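Local coordinates for hypothetical 40.4 kDa protein in PES4-HIS2 intergenic region (Saccharomyces cerevisiae, PDB 1OOT), which interacts as a whole protein with LAS17, may bind actin filaments and phosphatidylinositol, and is represented here by its SH3 domain, at residues D19-K24 and N46-I51; D35-W40 and F52-V57. All blocks are in the same frame, centred on the assembly; numbering follows the deposited sequence.

Interaction 1: D19-K24 and N46-I51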
# COMPACT_ATOMS: atom_id res chain seq x y z
N ASP A 19 5.48 8.28 1.88
CA ASP A 19 4.60 7.22 2.30
C ASP A 19 3.20 7.42 1.73
O ASP A 19 2.68 8.54 1.62
CB ASP A 19 4.39 7.13 3.81
CG ASP A 19 5.63 6.76 4.62
OD1 ASP A 19 6.66 6.31 4.08
OD2 ASP A 19 5.54 6.88 5.90
N LEU A 20 2.54 6.30 1.49
CA LEU A 20 1.14 6.29 1.10
C LEU A 20 0.31 5.90 2.33
O LEU A 20 0.32 4.74 2.72
CB LEU A 20 0.91 5.23 0.05
CG LEU A 20 -0.55 5.09 -0.33
CD1 LEU A 20 -1.03 6.32 -1.04
CD2 LEU A 20 -0.80 3.80 -1.16
N PRO A 21 -0.42 6.84 2.97
CA PRO A 21 -1.32 6.47 4.06
C PRO A 21 -2.58 5.76 3.52
O PRO A 21 -2.97 5.96 2.37
CB PRO A 21 -1.73 7.82 4.67
CG PRO A 21 -1.46 8.82 3.65
CD PRO A 21 -0.52 8.27 2.63
N PHE A 22 -3.15 4.90 4.36
CA PHE A 22 -4.42 4.29 4.06
C PHE A 22 -5.05 3.73 5.34
O PHE A 22 -4.42 3.57 6.37
CB PHE A 22 -4.26 3.20 2.97
CG PHE A 22 -3.22 2.18 3.22
CD1 PHE A 22 -3.39 1.20 4.15
CD2 PHE A 22 -2.00 2.27 2.57
CE1 PHE A 22 -2.41 0.24 4.35
CE2 PHE A 22 -1.05 1.27 2.73
CZ PHE A 22 -1.26 0.29 3.66
N ARG A 23 -6.33 3.38 5.23
CA ARG A 23 -7.05 2.81 6.33
C ARG A 23 -7.34 1.37 6.03
O ARG A 23 -7.50 0.97 4.87
CB ARG A 23 -8.36 3.56 6.56
CG ARG A 23 -8.14 4.96 7.04
CD ARG A 23 -7.46 5.09 8.46
NE ARG A 23 -8.30 4.42 9.48
CZ ARG A 23 -8.06 4.41 10.79
NH1 ARG A 23 -6.98 5.01 11.29
NH2 ARG A 23 -8.93 3.79 11.60
N LYS A 24 -7.46 0.59 7.10
CA LYS A 24 -7.88 -0.78 7.01
C LYS A 24 -9.12 -0.85 6.14
O LYS A 24 -10.07 -0.13 6.33
CB LYS A 24 -8.17 -1.33 8.41
CG LYS A 24 -8.75 -2.73 8.43
CD LYS A 24 -8.89 -3.26 9.88
CE LYS A 24 -9.71 -4.56 9.79
NZ LYS A 24 -10.23 -5.08 11.05
N ASN A 46 -6.99 7.09 -2.61
CA ASN A 46 -7.53 8.33 -2.04
C ASN A 46 -6.95 9.60 -2.63
O ASN A 46 -6.98 10.68 -1.99
CB ASN A 46 -7.33 8.36 -0.51
CG ASN A 46 -8.09 7.25 0.22
OD1 ASN A 46 -9.26 7.01 -0.05
ND2 ASN A 46 -7.39 6.56 1.15
N GLY A 47 -6.42 9.48 -3.85
CA GLY A 47 -5.79 10.59 -4.53
C GLY A 47 -4.33 10.83 -4.14
O GLY A 47 -3.76 11.84 -4.55
N ARG A 48 -3.75 9.93 -3.37
CA ARG A 48 -2.37 10.02 -2.95
C ARG A 48 -1.59 8.88 -3.59
O ARG A 48 -2.17 7.82 -3.92
CB ARG A 48 -2.28 9.88 -1.43
CG ARG A 48 -3.00 10.94 -0.65
CD ARG A 48 -2.72 10.89 0.84
NE ARG A 48 -3.58 11.86 1.54
CZ ARG A 48 -4.79 11.59 2.03
NH1 ARG A 48 -5.36 10.37 1.93
NH2 ARG A 48 -5.46 12.56 2.63
N GLU A 49 -0.27 9.07 -3.70
CA GLU A 49 0.63 8.10 -4.23
C GLU A 49 1.82 7.98 -3.32
O GLU A 49 2.29 8.96 -2.78
CB GLU A 49 1.18 8.56 -5.61
CG GLU A 49 0.14 8.72 -6.61
CD GLU A 49 0.64 9.12 -7.99
OE1 GLU A 49 1.74 9.75 -8.14
OE2 GLU A 49 -0.08 8.73 -8.89
N GLY A 50 2.37 6.78 -3.18
CA GLY A 50 3.53 6.63 -2.33
C GLY A 50 3.84 5.18 -2.05
O GLY A 50 3.30 4.26 -2.67
N ILE A 51 4.73 4.99 -1.09
CA ILE A 51 5.18 3.66 -0.72
C ILE A 51 4.62 3.24 0.63
O ILE A 51 4.23 4.07 1.47
CB ILE A 51 6.70 3.54 -0.75
CG1 ILE A 51 7.37 4.54 0.20
CG2 ILE A 51 7.19 3.74 -2.17
CD1 ILE A 51 8.90 4.27 0.40
O HOH W 1 1.13 9.97 -0.20
O HOH W 2 -4.30 7.62 0.81
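L20 meets the backbone of R48 because its CG is anti to the backbone N (chi1 176°) and its second torsion turns CD1 across to the strand. L20 CD1 stops 3.4 Å from R48 O and also touches R48 CB. The R48 chain is extended from CG to NE and crosses the P21 ring at about a right angle. P21 CG rests on the aliphatic part of the R48 side chain, 3.7 Å from R48 CD. G50 has no side chain, and its backbone lies directly against L20, with L20 CB 3.6 Å from G50 C. One direct hydrogen bond joins the segments: L20 N donates to I51 O at 2.8 Å, nearly straight at N-H but tilted out of the carbonyl plane. D19 CA adds a CA-H...O contact to the same oxygen, so I51 O is approached twice. Two waters extend the seam. One donates to both D19 O and E49 O. The other donates to P21 O, 2.6 Å from that atom, and accepts from N46 ND2 and from R48 NH1, lying in the guanidinium plane. D19 OD2 accepts from E16 N. This is the RT loop of the SH3 fold, bridged at D19-I51 to an edge strand. The loop follows strand 5-8 and precedes strand 27-30, where L20 touches I28. Strand 48-53, outermost in the sheet, pairs with strand 40-45 through G50 and G43.

Interaction 2: D35-W40 and F52-V57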
# COMPACT_ATOMS: atom_id res chain seq x y z
N ASP A 35 9.45 -9.03 -5.10
CA ASP A 35 9.28 -10.46 -4.86
C ASP A 35 9.05 -10.84 -3.41
O ASP A 35 8.88 -12.01 -3.11
CB ASP A 35 10.44 -11.27 -5.41
CG ASP A 35 10.61 -11.07 -6.88
OD1 ASP A 35 9.59 -10.94 -7.59
OD2 ASP A 35 11.73 -10.96 -7.40
N SER A 36 8.94 -9.86 -2.51
CA SER A 36 8.65 -10.11 -1.11
C SER A 36 7.57 -9.20 -0.62
O SER A 36 7.62 -7.98 -0.79
CB SER A 36 9.84 -9.86 -0.24
OG SER A 36 9.55 -9.82 1.15
N GLN A 37 6.63 -9.80 0.10
CA GLN A 37 5.59 -9.04 0.74
C GLN A 37 5.98 -8.41 2.08
O GLN A 37 5.18 -7.91 2.81
CB GLN A 37 4.34 -9.90 0.88
CG GLN A 37 3.22 -8.92 0.52
CD GLN A 37 1.85 -9.42 0.38
OE1 GLN A 37 0.93 -8.74 0.81
NE2 GLN A 37 1.67 -10.52 -0.29
N ASN A 38 7.30 -8.37 2.36
CA ASN A 38 7.88 -7.67 3.47
C ASN A 38 8.60 -6.42 3.05
O ASN A 38 9.21 -5.74 3.87
CB ASN A 38 8.79 -8.58 4.28
CG ASN A 38 8.02 -9.57 5.09
OD1 ASN A 38 8.38 -10.77 5.15
ND2 ASN A 38 6.98 -9.11 5.74
N ASP A 39 8.55 -6.10 1.77
CA ASP A 39 9.23 -4.91 1.27
C ASP A 39 8.25 -3.76 1.23
O ASP A 39 7.04 -3.92 1.45
CB ASP A 39 9.72 -5.19 -0.15
CG ASP A 39 10.84 -6.16 -0.21
OD1 ASP A 39 11.53 -6.31 0.82
OD2 ASP A 39 11.05 -6.81 -1.26
N TRP A 40 8.73 -2.61 0.84
CA TRP A 40 7.82 -1.53 0.66
C TRP A 40 7.48 -1.53 -0.81
O TRP A 40 8.35 -1.68 -1.65
CB TRP A 40 8.49 -0.26 1.16
CG TRP A 40 8.53 -0.20 2.65
CD1 TRP A 40 9.15 -1.07 3.48
CD2 TRP A 40 7.92 0.77 3.48
NE1 TRP A 40 8.96 -0.71 4.79
CE2 TRP A 40 8.18 0.41 4.81
CE3 TRP A 40 7.13 1.88 3.24
CZ2 TRP A 40 7.77 1.19 5.89
CZ3 TRP A 40 6.70 2.63 4.31
CH2 TRP A 40 7.00 2.25 5.63
N PHE A 52 4.51 1.96 0.82
CA PHE A 52 3.92 1.42 2.03
C PHE A 52 4.48 0.02 2.31
O PHE A 52 4.90 -0.68 1.38
CB PHE A 52 2.41 1.38 1.90
CG PHE A 52 1.93 0.45 0.78
CD1 PHE A 52 1.62 -0.85 1.06
CD2 PHE A 52 1.87 0.87 -0.54
CE1 PHE A 52 1.24 -1.72 0.06
CE2 PHE A 52 1.52 0.03 -1.56
CZ PHE A 52 1.17 -1.27 -1.25
N PRO A 53 4.35 -0.45 3.55
CA PRO A 53 4.80 -1.81 3.89
C PRO A 53 3.84 -2.86 3.30
O PRO A 53 2.63 -2.88 3.61
CB PRO A 53 4.74 -1.85 5.42
CG PRO A 53 3.81 -0.76 5.81
CD PRO A 53 3.82 0.26 4.73
N ALA A 54 4.38 -3.71 2.45
CA ALA A 54 3.53 -4.58 1.71
C ALA A 54 2.86 -5.61 2.59
O ALA A 54 1.82 -6.18 2.19
CB ALA A 54 4.30 -5.26 0.63
N ASN A 55 3.41 -5.88 3.76
CA ASN A 55 2.79 -6.90 4.61
C ASN A 55 1.43 -6.47 5.11
O ASN A 55 0.61 -7.31 5.49
CB ASN A 55 3.71 -7.29 5.77
CG ASN A 55 4.23 -6.09 6.51
OD1 ASN A 55 5.01 -5.30 5.97
ND2 ASN A 55 3.81 -5.95 7.78
N TYR A 56 1.18 -5.15 5.11
CA TYR A 56 -0.11 -4.63 5.56
C TYR A 56 -1.28 -4.89 4.62
O TYR A 56 -2.41 -4.54 4.96
CB TYR A 56 -0.04 -3.15 5.81
CG TYR A 56 0.71 -2.62 6.99
CD1 TYR A 56 1.73 -3.27 7.56
CD2 TYR A 56 0.26 -1.47 7.61
CE1 TYR A 56 2.42 -2.74 8.66
CE2 TYR A 56 0.92 -0.94 8.70
CZ TYR A 56 2.05 -1.55 9.16
OH TYR A 56 2.74 -1.08 10.27
N VAL A 57 -1.01 -5.41 3.42
CA VAL A 57 -2.06 -5.62 2.42
C VAL A 57 -2.14 -7.05 1.94
O VAL A 57 -1.17 -7.82 2.13
CB VAL A 57 -1.90 -4.68 1.21
CG1 VAL A 57 -1.75 -3.23 1.66
CG2 VAL A 57 -0.73 -5.11 0.28
O HOH W 3 7.82 -5.19 6.44
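W40 and P53 form a partly buried aromatic-proline contact where the n-Src loop runs into strand 40-45 and strand 48-53 runs into the 3-10 turn 54-56. They are an antiparallel non-hydrogen-bonded pair with both side chains on one face of the sheet. Both have two deposited conformers, and the geometry here is that of one. In it W40 CG is anti to the carbonyl carbon (chi1 -75°), which sets the indole over the F52-P53 peptide, with F52 C 3.2 Å above its plane near the rim. P53 CD makes a CH-pi contact, 3.9 Å from the centroid of the W40 six-membered ring. W40 CA adds a CA-H...O contact to F52 O. P53 CG, for its part, sits over the centre of the Y56 ring. In SH3 domains a tryptophan, proline and tyrosine at these places line the groove for proline-rich ligands, and W40, P53 and Y56 probably do so here. Beside the ring pair, A54 N donates to D39 O at 2.8 Å, close to the carbonyl axis. A54 CB lies against the loop, 3.2 Å from D39 O. A type I turn from S36 to D39 shapes that loop, and S36 OG accepts from N38 N in an ST turn. One water donates to both N38 O and N55 OD1.

Overall arrangement
Both contacts use strand 48-53, interaction 1 residues 48-51 and interaction 2 its last two residues and the 3-10 turn after them. Each sets a long loop against this strand: the RT loop in 19-24, the n-Src loop in 35-40. Interaction 1 is mainly a surface contact, with L20 its buried member, and it relies on waters and aliphatic packing. Interaction 2 is partly buried and relies more on aromatic CH-pi packing, with one water at its margin. Each has a single direct backbone hydrogen bond between its segments. They meet where I51 passes into F52: F22 and L20 pack on F52 in the core, and D19 touches W40 near the likely ligand groove.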